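Local coordinates for protein putative epimerase (Burkholderia cenocepacia, PDB 4LW8) that is a putative NAD(P)-dependent epimerase, probably interconverting nucleotide-sugar isomers on the pathway to the O-antigen of bacterial lipopolysaccharide, at residues N187-G192 and R313-A318; L199-A204 and P211-G216; G216-S221 and V274-R279; V227-A232 and P304-D309. One frame throughout, in Å; residues are numbered along the deposited sequence.

Contact 1 of 4, residues N187-G192 and R313-A318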
loop_
_atom_site.group_PDB
_atom_site.type_symbol
_atom_site.label_atom_id
_atom_site.label_comp_id
_atom_site.label_asym_id
_atom_site.label_seq_id
_atom_site.Cartn_x
_atom_site.Cartn_y
_atom_site.Cartn_z
ATOM N N ASN A 187 14.682 1.522 -14.525
ATOM C CA ASN A 187 14.266 1.803 -15.904
ATOM C C ASN A 187 14.871 0.839 -16.898
ATOM O O ASN A 187 16.072 0.567 -16.859
ATOM C CB ASN A 187 14.653 3.230 -16.323
ATOM C CG ASN A 187 14.293 4.250 -15.266
ATOM O OD1 ASN A 187 13.153 4.698 -15.199
ATOM N ND2 ASN A 187 15.254 4.590 -14.405
ATOM N N TYR A 188 14.053 0.348 -17.819
ATOM C CA TYR A 188 14.591 -0.492 -18.871
ATOM C C TYR A 188 13.809 -0.306 -20.151
ATOM O O TYR A 188 12.659 0.157 -20.145
ATOM C CB TYR A 188 14.611 -1.967 -18.445
ATOM C CG TYR A 188 13.254 -2.612 -18.198
ATOM C CD1 TYR A 188 12.595 -3.300 -19.216
ATOM C CD2 TYR A 188 12.648 -2.562 -16.941
ATOM C CE1 TYR A 188 11.366 -3.915 -18.995
ATOM C CE2 TYR A 188 11.423 -3.170 -16.711
ATOM C CZ TYR A 188 10.786 -3.849 -17.743
ATOM O OH TYR A 188 9.574 -4.463 -17.515
ATOM N N THR A 189 14.447 -0.650 -21.256
ATOM C CA THR A 189 13.877 -0.351 -22.550
ATOM C C THR A 189 14.403 -1.335 -23.582
ATOM O O THR A 189 15.195 -2.222 -23.259
ATOM C CB THR A 189 14.188 1.100 -22.981
ATOM O OG1 THR A 189 13.359 1.453 -24.094
ATOM C CG2 THR A 189 15.663 1.254 -23.381
ATOM N N GLY A 190 13.937 -1.200 -24.818
ATOM C CA GLY A 190 14.348 -2.111 -25.868
ATOM C C GLY A 190 13.345 -2.070 -26.994
ATOM O O GLY A 190 12.379 -1.305 -26.928
ATOM N N VAL A 191 13.567 -2.886 -28.021
ATOM C CA VAL A 191 12.684 -2.910 -29.185
ATOM C C VAL A 191 11.275 -3.354 -28.790
ATOM O O VAL A 191 11.101 -4.404 -28.163
ATOM C CB VAL A 191 13.243 -3.844 -30.289
ATOM C CG1 VAL A 191 12.208 -4.092 -31.400
ATOM C CG2 VAL A 191 14.525 -3.265 -30.863
ATOM N N GLY A 192 10.280 -2.539 -29.147
ATOM C CA GLY A 192 8.888 -2.845 -28.865
ATOM C C GLY A 192 8.245 -2.015 -27.752
ATOM O O GLY A 192 7.028 -2.043 -27.578
ATOM N N ARG A 313 21.376 1.275 -30.322
ATOM C CA ARG A 313 21.606 1.006 -31.742
ATOM C C ARG A 313 20.621 -0.055 -32.216
ATOM O O ARG A 313 20.058 0.035 -33.307
ATOM C CB ARG A 313 23.043 0.547 -32.002
ATOM C CG ARG A 313 23.383 0.475 -33.491
ATOM C CD ARG A 313 24.830 0.081 -33.746
ATOM N NE ARG A 313 25.781 1.122 -33.355
ATOM C CZ ARG A 313 26.098 2.178 -34.106
ATOM N NH1 ARG A 313 25.527 2.350 -35.292
ATOM N NH2 ARG A 313 26.984 3.063 -33.667
ATOM N N TRP A 314 20.429 -1.057 -31.367
ATOM C CA TRP A 314 19.457 -2.113 -31.583
ATOM C C TRP A 314 18.081 -1.513 -31.878
ATOM O O TRP A 314 17.433 -1.882 -32.859
ATOM C CB TRP A 314 19.420 -3.012 -30.350
ATOM C CG TRP A 314 18.369 -4.084 -30.321
ATOM C CD1 TRP A 314 18.071 -4.981 -31.311
ATOM C CD2 TRP A 314 17.534 -4.424 -29.209
ATOM N NE1 TRP A 314 17.076 -5.835 -30.891
ATOM C CE2 TRP A 314 16.735 -5.519 -29.605
ATOM C CE3 TRP A 314 17.377 -3.902 -27.921
ATOM C CZ2 TRP A 314 15.786 -6.095 -28.758
ATOM C CZ3 TRP A 314 16.439 -4.482 -27.077
ATOM C CH2 TRP A 314 15.654 -5.560 -27.500
ATOM N N MET A 315 17.666 -0.555 -31.049
ATOM C CA MET A 315 16.359 0.099 -31.191
ATOM C C MET A 315 16.280 0.997 -32.441
ATOM O O MET A 315 15.267 1.000 -33.148
ATOM C CB MET A 315 16.042 0.910 -29.923
ATOM C CG MET A 315 15.908 0.034 -28.656
ATOM S SD MET A 315 15.918 0.963 -27.103
ATOM C CE MET A 315 14.438 1.960 -27.259
ATOM N N VAL A 316 17.327 1.780 -32.694
ATOM C CA VAL A 316 17.354 2.636 -33.878
ATOM C C VAL A 316 17.259 1.780 -35.144
ATOM O O VAL A 316 16.459 2.062 -36.031
ATOM C CB VAL A 316 18.626 3.508 -33.947
ATOM C CG1 VAL A 316 18.764 4.141 -35.342
ATOM C CG2 VAL A 316 18.591 4.600 -32.871
ATOM N N ASP A 317 18.066 0.727 -35.204
ATOM C CA ASP A 317 18.073 -0.166 -36.359
ATOM C C ASP A 317 16.696 -0.786 -36.586
ATOM O O ASP A 317 16.238 -0.892 -37.716
ATOM C CB ASP A 317 19.120 -1.271 -36.191
ATOM C CG ASP A 317 20.544 -0.751 -36.291
ATOM O OD1 ASP A 317 20.742 0.371 -36.805
ATOM O OD2 ASP A 317 21.469 -1.483 -35.880
ATOM N N ALA A 318 16.040 -1.203 -35.511
ATOM C CA ALA A 318 14.719 -1.805 -35.637
ATOM C C ALA A 318 13.718 -0.785 -36.162
ATOM O O ALA A 318 12.865 -1.117 -36.974
ATOM C CB ALA A 318 14.252 -2.381 -34.305
#
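V191 and M315 bring the two backbones closest, their CA atoms 5.2 Å apart, where the loop that leaves strand 180-189 runs past one side of helix 308-321. The chain is extended at G190, and the lack of a side chain there lets backbone and ring meet, CZ3 of the W314 indole lying 3.4 Å from G190 CA. One residue on, V191 sets its CG2 methyl over the face of that indole, 3.5 Å from the centroid of the five-membered ring and 16° off its normal, a CH-pi contact. The same methyl touches A318 CB at 3.6 Å, one helical turn after W314. M315 sends its thioether beside the glycine, SD lying 3.7 Å from G190 CA; a bend at chi3 (63°) carries CE to T189 OG1, 3.4 Å away. That hydroxyl has its polar partner in Q193, and the indole also meets R228 in a cation-pi interaction. With no polar bond between the two segments, helix and loop are held by dispersion and CH-pi forces, which depend on close fit, and it is at the bare backbone of G190 that the large aromatic ring can come so near.

Contact 2 of 4, residues L199-A204 and P211-G216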
loop_
_atom_site.group_PDB
_atom_site.type_symbol
_atom_site.label_atom_id
_atom_site.label_comp_id
_atom_site.label_asym_id
_atom_site.label_seq_id
_atom_site.Cartn_x
_atom_site.Cartn_y
_atom_site.Cartn_z
ATOM N N LEU A 199 13.243 6.949 -23.590
ATOM C CA LEU A 199 14.246 6.471 -24.549
ATOM C C LEU A 199 13.635 6.071 -25.913
ATOM O O LEU A 199 14.191 6.433 -26.957
ATOM C CB LEU A 199 15.072 5.321 -23.941
ATOM C CG LEU A 199 16.427 5.753 -23.332
ATOM C CD1 LEU A 199 16.281 6.929 -22.379
ATOM C CD2 LEU A 199 17.136 4.603 -22.624
ATOM N N PRO A 200 12.493 5.344 -25.923
ATOM C CA PRO A 200 11.864 5.119 -27.234
ATOM C C PRO A 200 11.450 6.413 -27.955
ATOM O O PRO A 200 11.501 6.476 -29.189
ATOM C CB PRO A 200 10.639 4.263 -26.888
ATOM C CG PRO A 200 11.094 3.482 -25.668
ATOM C CD PRO A 200 11.904 4.479 -24.878
ATOM N N LYS A 201 11.070 7.436 -27.199
ATOM C CA LYS A 201 10.749 8.736 -27.792
ATOM C C LYS A 201 11.983 9.326 -28.481
ATOM O O LYS A 201 11.917 9.757 -29.637
ATOM C CB LYS A 201 10.216 9.684 -26.714
ATOM C CG LYS A 201 9.727 11.055 -27.205
ATOM C CD LYS A 201 9.565 12.024 -26.017
ATOM C CE LYS A 201 9.205 13.440 -26.467
ATOM N NZ LYS A 201 9.208 14.432 -25.335
ATOM N N LEU A 202 13.116 9.306 -27.778
ATOM C CA LEU A 202 14.391 9.773 -28.320
ATOM C C LEU A 202 14.783 8.964 -29.553
ATOM O O LEU A 202 15.154 9.531 -30.584
ATOM C CB LEU A 202 15.496 9.674 -27.267
ATOM C CG LEU A 202 15.773 10.869 -26.352
ATOM C CD1 LEU A 202 14.490 11.497 -25.871
ATOM C CD2 LEU A 202 16.601 10.414 -25.165
ATOM N N VAL A 203 14.711 7.638 -29.444
ATOM C CA VAL A 203 15.044 6.762 -30.572
ATOM C C VAL A 203 14.148 7.050 -31.785
ATOM O O VAL A 203 14.635 7.155 -32.911
ATOM C CB VAL A 203 14.937 5.268 -30.173
ATOM C CG1 VAL A 203 14.928 4.355 -31.408
ATOM C CG2 VAL A 203 16.073 4.899 -29.236
ATOM N N ALA A 204 12.845 7.193 -31.549
ATOM C CA ALA A 204 11.896 7.465 -32.630
ATOM C C ALA A 204 12.247 8.762 -33.351
ATOM O O ALA A 204 12.194 8.834 -34.580
ATOM C CB ALA A 204 10.471 7.525 -32.101
ATOM N N PRO A 211 14.478 17.037 -36.719
ATOM C CA PRO A 211 15.395 18.152 -36.453
ATOM C C PRO A 211 15.460 18.500 -34.964
ATOM O O PRO A 211 16.530 18.870 -34.474
ATOM C CB PRO A 211 14.790 19.313 -37.261
ATOM C CG PRO A 211 13.340 18.952 -37.401
ATOM C CD PRO A 211 13.304 17.459 -37.499
ATOM N N ARG A 212 14.331 18.435 -34.264
ATOM C CA ARG A 212 14.312 18.858 -32.863
ATOM C C ARG A 212 13.430 18.017 -31.942
ATOM O O ARG A 212 12.579 17.246 -32.392
ATOM C CB ARG A 212 13.905 20.331 -32.755
ATOM C CG ARG A 212 12.592 20.730 -33.412
ATOM C CD ARG A 212 12.316 22.253 -33.239
ATOM N NE ARG A 212 13.335 23.058 -33.905
ATOM C CZ ARG A 212 14.400 23.562 -33.299
ATOM N NH1 ARG A 212 14.565 23.374 -31.999
ATOM N NH2 ARG A 212 15.299 24.241 -33.989
ATOM N N ILE A 213 13.641 18.198 -30.639
ATOM C CA ILE A 213 12.857 17.539 -29.600
ATOM C C ILE A 213 12.822 18.385 -28.324
ATOM O O ILE A 213 13.705 19.205 -28.086
ATOM C CB ILE A 213 13.419 16.131 -29.278
ATOM C CG1 ILE A 213 12.406 15.309 -28.478
ATOM C CG2 ILE A 213 14.725 16.225 -28.505
ATOM C CD1 ILE A 213 12.953 13.983 -27.990
ATOM N N SER A 214 11.791 18.180 -27.513
ATOM C CA SER A 214 11.614 18.919 -26.276
ATOM C C SER A 214 11.807 17.978 -25.110
ATOM O O SER A 214 11.211 16.903 -25.078
ATOM C CB SER A 214 10.224 19.554 -26.205
ATOM O OG SER A 214 10.067 20.544 -27.198
ATOM N N LEU A 215 12.663 18.375 -24.168
ATOM C CA LEU A 215 13.008 17.538 -23.019
ATOM C C LEU A 215 13.103 18.345 -21.718
ATOM O O LEU A 215 13.013 19.571 -21.728
ATOM C CB LEU A 215 14.336 16.812 -23.269
ATOM C CG LEU A 215 14.422 15.935 -24.519
ATOM C CD1 LEU A 215 15.869 15.546 -24.813
ATOM C CD2 LEU A 215 13.561 14.701 -24.311
ATOM N N GLY A 216 13.290 17.644 -20.602
ATOM C CA GLY A 216 13.552 18.299 -19.333
ATOM C C GLY A 216 15.036 18.578 -19.181
ATOM O O GLY A 216 15.742 18.726 -20.176
#
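K201 and L202, neighbours on helix 198-207, reach strand 212-215 in two different ways. K201 spans the gap with a fully extended chain, CG anti to the backbone N (chi1 -175°), and its ammonium donates to the backbone oxygen of S214, NZ to O 3.2 Å. The C=O...N angle of 168° puts the nitrogen nearly in line with the carbonyl. On its way the lysine passes I213, with CE 4.1 Å from CD1. L202 makes the apolar half: its CD1 methyl meets I213 CD1 at 3.6 Å and L215 CD2 at 3.7 Å, so a single methyl touches both strand residues. The leucine lies about at a right angle to I213 and slantwise to L215. Behind this first shell, L257, V260 and L264 of helix 257-268 pack on L202, and L261 on L215, while the strand is fixed by backbone hydrogen bonds from I213 and L215 to T275. The axes of segment 199-204 and strand 212-215 approach to 10.0 Å and run nearly antiparallel, at 164°. The result is a helix packed against a two-stranded parallel sheet, an alpha/beta layer of the smaller, C-terminal part that in this epimerase family accompanies the Rossmann domain and usually contributes to substrate binding.

Contact 3 of 4, residues G216-S221 and V274-R279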
loop_
_atom_site.group_PDB
_atom_site.type_symbol
_atom_site.label_atom_id
_atom_site.label_comp_id
_atom_site.label_asym_id
_atom_site.label_seq_id
_atom_site.Cartn_x
_atom_site.Cartn_y
_atom_site.Cartn_z
ATOM N N GLY A 216 13.290 17.644 -20.602
ATOM C CA GLY A 216 13.552 18.299 -19.333
ATOM C C GLY A 216 15.036 18.578 -19.181
ATOM O O GLY A 216 15.742 18.726 -20.176
ATOM N N ASN A 217 15.518 18.616 -17.942
ATOM C CA ASN A 217 16.935 18.841 -17.675
ATOM C C ASN A 217 17.781 17.694 -18.212
ATOM O O ASN A 217 17.402 16.532 -18.102
ATOM C CB ASN A 217 17.187 19.027 -16.170
ATOM N N LEU A 218 18.930 18.034 -18.783
ATOM C CA LEU A 218 19.795 17.069 -19.449
ATOM C C LEU A 218 20.879 16.543 -18.516
ATOM O O LEU A 218 21.677 15.690 -18.900
ATOM C CB LEU A 218 20.440 17.703 -20.688
ATOM C CG LEU A 218 19.461 18.349 -21.678
ATOM C CD1 LEU A 218 20.197 18.986 -22.852
ATOM C CD2 LEU A 218 18.422 17.329 -22.167
ATOM N N ASP A 219 20.916 17.070 -17.298
ATOM C CA ASP A 219 21.984 16.746 -16.363
ATOM C C ASP A 219 21.471 15.823 -15.260
ATOM O O ASP A 219 22.113 15.641 -14.223
ATOM C CB ASP A 219 22.590 18.034 -15.784
ATOM C CG ASP A 219 21.583 18.853 -14.986
ATOM O OD1 ASP A 219 20.359 18.689 -15.207
ATOM O OD2 ASP A 219 22.019 19.698 -14.167
ATOM N N VAL A 220 20.310 15.229 -15.501
ATOM C CA VAL A 220 19.711 14.315 -14.543
ATOM C C VAL A 220 20.016 12.870 -14.953
ATOM O O VAL A 220 19.668 12.447 -16.049
ATOM C CB VAL A 220 18.198 14.536 -14.438
ATOM C CG1 VAL A 220 17.564 13.441 -13.598
ATOM C CG2 VAL A 220 17.921 15.915 -13.827
ATOM N N SER A 221 20.711 12.142 -14.081
ATOM C CA SER A 221 21.225 10.802 -14.407
ATOM C C SER A 221 20.388 9.700 -13.783
ATOM O O SER A 221 20.035 9.774 -12.600
ATOM C CB SER A 221 22.680 10.641 -13.944
ATOM O OG SER A 221 23.546 11.536 -14.618
ATOM N N VAL A 274 17.671 20.470 -29.161
ATOM C CA VAL A 274 16.878 20.276 -27.950
ATOM C C VAL A 274 16.279 21.572 -27.397
ATOM O O VAL A 274 16.969 22.573 -27.267
ATOM C CB VAL A 274 17.733 19.617 -26.858
ATOM C CG1 VAL A 274 16.943 19.486 -25.553
ATOM C CG2 VAL A 274 18.229 18.260 -27.356
ATOM N N THR A 275 14.981 21.531 -27.101
ATOM C CA THR A 275 14.255 22.599 -26.405
ATOM C C THR A 275 13.943 22.145 -24.989
ATOM O O THR A 275 13.543 21.000 -24.778
ATOM C CB THR A 275 12.927 22.968 -27.113
ATOM O OG1 THR A 275 13.201 23.706 -28.304
ATOM C CG2 THR A 275 12.058 23.835 -26.227
ATOM N N ILE A 276 14.132 23.021 -24.012
ATOM C CA ILE A 276 13.792 22.651 -22.649
ATOM C C ILE A 276 12.372 23.104 -22.328
ATOM O O ILE A 276 12.097 24.292 -22.215
ATOM C CB ILE A 276 14.794 23.234 -21.632
ATOM C CG1 ILE A 276 16.205 22.711 -21.931
ATOM C CG2 ILE A 276 14.393 22.852 -20.223
ATOM C CD1 ILE A 276 16.268 21.182 -22.146
ATOM N N ASP A 277 11.478 22.130 -22.203
ATOM C CA ASP A 277 10.081 22.362 -21.864
ATOM C C ASP A 277 9.898 22.289 -20.349
ATOM O O ASP A 277 10.263 21.288 -19.732
ATOM C CB ASP A 277 9.194 21.325 -22.565
ATOM C CG ASP A 277 7.704 21.631 -22.450
ATOM O OD1 ASP A 277 7.295 22.435 -21.585
ATOM O OD2 ASP A 277 6.930 21.043 -23.236
ATOM N N PRO A 278 9.330 23.344 -19.746
ATOM C CA PRO A 278 9.038 23.350 -18.305
ATOM C C PRO A 278 8.098 22.224 -17.881
ATOM O O PRO A 278 8.175 21.765 -16.744
ATOM C CB PRO A 278 8.383 24.717 -18.095
ATOM C CG PRO A 278 9.004 25.571 -19.148
ATOM C CD PRO A 278 9.098 24.667 -20.350
ATOM N N ARG A 279 7.257 21.758 -18.801
ATOM C CA ARG A 279 6.334 20.659 -18.531
ATOM C C ARG A 279 7.064 19.381 -18.118
ATOM O O ARG A 279 6.497 18.535 -17.426
ATOM C CB ARG A 279 5.461 20.380 -19.755
#
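G216 and L218 meet I276 and V274 beside a small two-stranded parallel sheet, where the chain leaving strand 212-215 turns and comes back over I276 and V274 of the partner strand, 273-276. The CA atoms of G216 and I276 are 5.5 Å apart. Apolar contact between the side chains is loose: L218 CD1 lies 4.3 Å from V274 CG1, and L218 CG lies equally far from I276 CD1. Both L218 and V274 also rest on L261, on the side covered by helix 257-268, so the leucine touches both helix and strand. A side chain meets backbone at G216, whose carbonyl oxygen is 3.2 Å from I276 CD1; chi1 of that isoleucine (-60°) sets CG1 beside the backbone N, and CD1 at its end meets the oxygen. Polar interactions secure each segment separately. In the loop, D219 forms a salt bridge with K287. Where strand 273-276 gives way to a 3-10 turn, D277 closes an Asx turn: the backbone N of R279 donates to D277 OD1 at 2.9 Å, arriving from above the carboxylate, 54° out of its plane.

Contact 4 of 4, residues V227-A232 and P304-D309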
loop_
_atom_site.group_PDB
_atom_site.type_symbol
_atom_site.label_atom_id
_atom_site.label_comp_id
_atom_site.label_asym_id
_atom_site.label_seq_id
_atom_site.Cartn_x
_atom_site.Cartn_y
_atom_site.Cartn_z
ATOM N N VAL A 227 16.006 -4.568 -21.766
ATOM C CA VAL A 227 14.948 -5.520 -21.410
ATOM C C VAL A 227 15.431 -6.990 -21.496
ATOM O O VAL A 227 15.008 -7.843 -20.707
ATOM C CB VAL A 227 13.686 -5.316 -22.309
ATOM C CG1 VAL A 227 14.000 -5.598 -23.789
ATOM C CG2 VAL A 227 12.527 -6.171 -21.822
ATOM N N ARG A 228 16.354 -7.278 -22.410
ATOM C CA ARG A 228 16.877 -8.630 -22.530
ATOM C C ARG A 228 17.687 -9.022 -21.287
ATOM O O ARG A 228 17.588 -10.155 -20.817
ATOM C CB ARG A 228 17.733 -8.766 -23.791
ATOM C CG ARG A 228 16.934 -8.682 -25.077
ATOM C CD ARG A 228 17.811 -8.510 -26.290
ATOM N NE ARG A 228 18.558 -7.256 -26.239
ATOM C CZ ARG A 228 19.411 -6.872 -27.182
ATOM N NH1 ARG A 228 19.611 -7.647 -28.247
ATOM N NH2 ARG A 228 20.060 -5.725 -27.065
ATOM N N ASP A 229 18.451 -8.080 -20.734
ATOM C CA ASP A 229 19.179 -8.311 -19.484
ATOM C C ASP A 229 18.222 -8.482 -18.314
ATOM O O ASP A 229 18.449 -9.300 -17.417
ATOM C CB ASP A 229 20.130 -7.150 -19.154
ATOM C CG ASP A 229 21.252 -6.981 -20.167
ATOM O OD1 ASP A 229 21.471 -7.877 -21.008
ATOM O OD2 ASP A 229 21.947 -5.946 -20.097
ATOM N N VAL A 230 17.163 -7.678 -18.301
ATOM C CA VAL A 230 16.219 -7.710 -17.187
ATOM C C VAL A 230 15.505 -9.072 -17.137
ATOM O O VAL A 230 15.400 -9.704 -16.084
ATOM C CB VAL A 230 15.191 -6.564 -17.290
ATOM C CG1 VAL A 230 14.010 -6.781 -16.331
ATOM C CG2 VAL A 230 15.867 -5.185 -17.049
ATOM N N THR A 231 15.047 -9.547 -18.284
ATOM C CA THR A 231 14.339 -10.816 -18.304
ATOM C C THR A 231 15.304 -11.988 -18.050
ATOM O O THR A 231 14.896 -13.006 -17.488
ATOM C CB THR A 231 13.546 -10.981 -19.618
ATOM O OG1 THR A 231 14.417 -10.810 -20.739
ATOM C CG2 THR A 231 12.431 -9.914 -19.684
ATOM N N ALA A 232 16.571 -11.854 -18.448
ATOM C CA ALA A 232 17.567 -12.878 -18.106
ATOM C C ALA A 232 17.714 -12.978 -16.580
ATOM O O ALA A 232 17.830 -14.067 -16.035
ATOM C CB ALA A 232 18.916 -12.584 -18.761
ATOM N N PRO A 304 25.973 -10.737 -17.469
ATOM C CA PRO A 304 26.494 -9.783 -18.451
ATOM C C PRO A 304 25.568 -8.585 -18.549
ATOM O O PRO A 304 24.353 -8.757 -18.504
ATOM C CB PRO A 304 26.543 -10.596 -19.752
ATOM C CG PRO A 304 25.559 -11.700 -19.550
ATOM C CD PRO A 304 25.640 -12.034 -18.086
ATOM N N VAL A 305 26.143 -7.394 -18.667
ATOM C CA VAL A 305 25.373 -6.171 -18.873
ATOM C C VAL A 305 25.587 -5.603 -20.262
ATOM O O VAL A 305 26.688 -5.201 -20.615
ATOM C CB VAL A 305 25.735 -5.076 -17.847
ATOM C CG1 VAL A 305 24.955 -3.775 -18.144
ATOM C CG2 VAL A 305 25.466 -5.564 -16.431
ATOM N N THR A 306 24.518 -5.588 -21.048
ATOM C CA THR A 306 24.580 -5.064 -22.403
ATOM C C THR A 306 24.786 -3.556 -22.300
ATOM O O THR A 306 24.039 -2.878 -21.592
ATOM C CB THR A 306 23.271 -5.363 -23.165
ATOM O OG1 THR A 306 22.977 -6.762 -23.074
ATOM C CG2 THR A 306 23.350 -4.932 -24.629
ATOM N N PRO A 307 25.797 -3.026 -23.009
ATOM C CA PRO A 307 26.058 -1.581 -23.019
ATOM C C PRO A 307 24.854 -0.825 -23.556
ATOM O O PRO A 307 24.263 -1.280 -24.529
ATOM C CB PRO A 307 27.267 -1.439 -23.959
ATOM C CG PRO A 307 27.913 -2.777 -23.967
ATOM C CD PRO A 307 26.788 -3.773 -23.804
ATOM N N LEU A 308 24.504 0.307 -22.954
ATOM C CA LEU A 308 23.329 1.042 -23.402
ATOM C C LEU A 308 23.449 1.467 -24.872
ATOM O O LEU A 308 22.456 1.472 -25.597
ATOM C CB LEU A 308 23.083 2.274 -22.512
ATOM C CG LEU A 308 21.779 3.066 -22.728
ATOM C CD1 LEU A 308 20.550 2.200 -22.533
ATOM C CD2 LEU A 308 21.711 4.253 -21.790
ATOM N N ASP A 309 24.646 1.802 -25.332
ATOM C CA ASP A 309 24.762 2.256 -26.721
ATOM C C ASP A 309 24.434 1.100 -27.691
ATOM O O ASP A 309 23.905 1.326 -28.782
ATOM C CB ASP A 309 26.147 2.851 -27.003
ATOM C CG ASP A 309 27.213 1.798 -27.154
ATOM O OD1 ASP A 309 27.557 1.462 -28.310
ATOM O OD2 ASP A 309 27.716 1.315 -26.119
#
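D229 and T306 meet at the protein surface, where helix 227-240 lies against the loop that leads into helix 308-321, and a two-pronged grip joins them. The carboxylate of D229, carried on a CG that stands anti to the carbonyl carbon (chi1 -64°), uses both oxygens. OD1 accepts from the hydroxyl of T306, OG1 to OD1 2.8 Å, while OD2 accepts from the backbone amide of the same residue, N to OD2 2.8 Å, with an N-H...O angle of 159°. Each donor arrives on the syn side and less than 20° out of the carboxylate plane, so the two bonds together restrain its rotation about the CB-CG bond. OG1 of T306 stands beside its own backbone N, which puts both donors before one acid. The two side chains themselves cross at a slant. Around the pair, V305 CA lies 3.6 Å from D229 OD2, and R228, crossing T306 at about a right angle, brings NH2 only within 4.2 Å of T306 CG2. That guanidinium is engaged by D226 in a salt bridge. Past T306, P307 occupies the N-cap position of helix 308-321. This bidentate hydrogen bonding of a carboxylate to the hydroxyl and amide of one threonine ties the first turn of one helix to the loop ahead of another, joining the C-terminal helix to the Rossmann-type core of the epimerase family.

How the contacts relate
Contacts 1 and 4 both fasten helix 308-321, one along its middle and the other at the loop before it; they touch each other, T189 O lying close enough to V227 N for a probable hydrogen bond. Contact 2 is the buried one of the set and contact 1 partly buried; both rest on apolar packing, to which contact 2 adds one lysine-to-carbonyl hydrogen bond, and T189 meets L199 and P200 between them. Contacts 3 and 4 lie at the surface but differ: contact 4 depends on hydrogen bonds to a carboxylate, contact 3 on loose side-chain packing. Contacts 2 and 3 share G216 and the two-stranded sheet, whereas contacts 3 and 4 are far apart, their centres about 26 Å from each other.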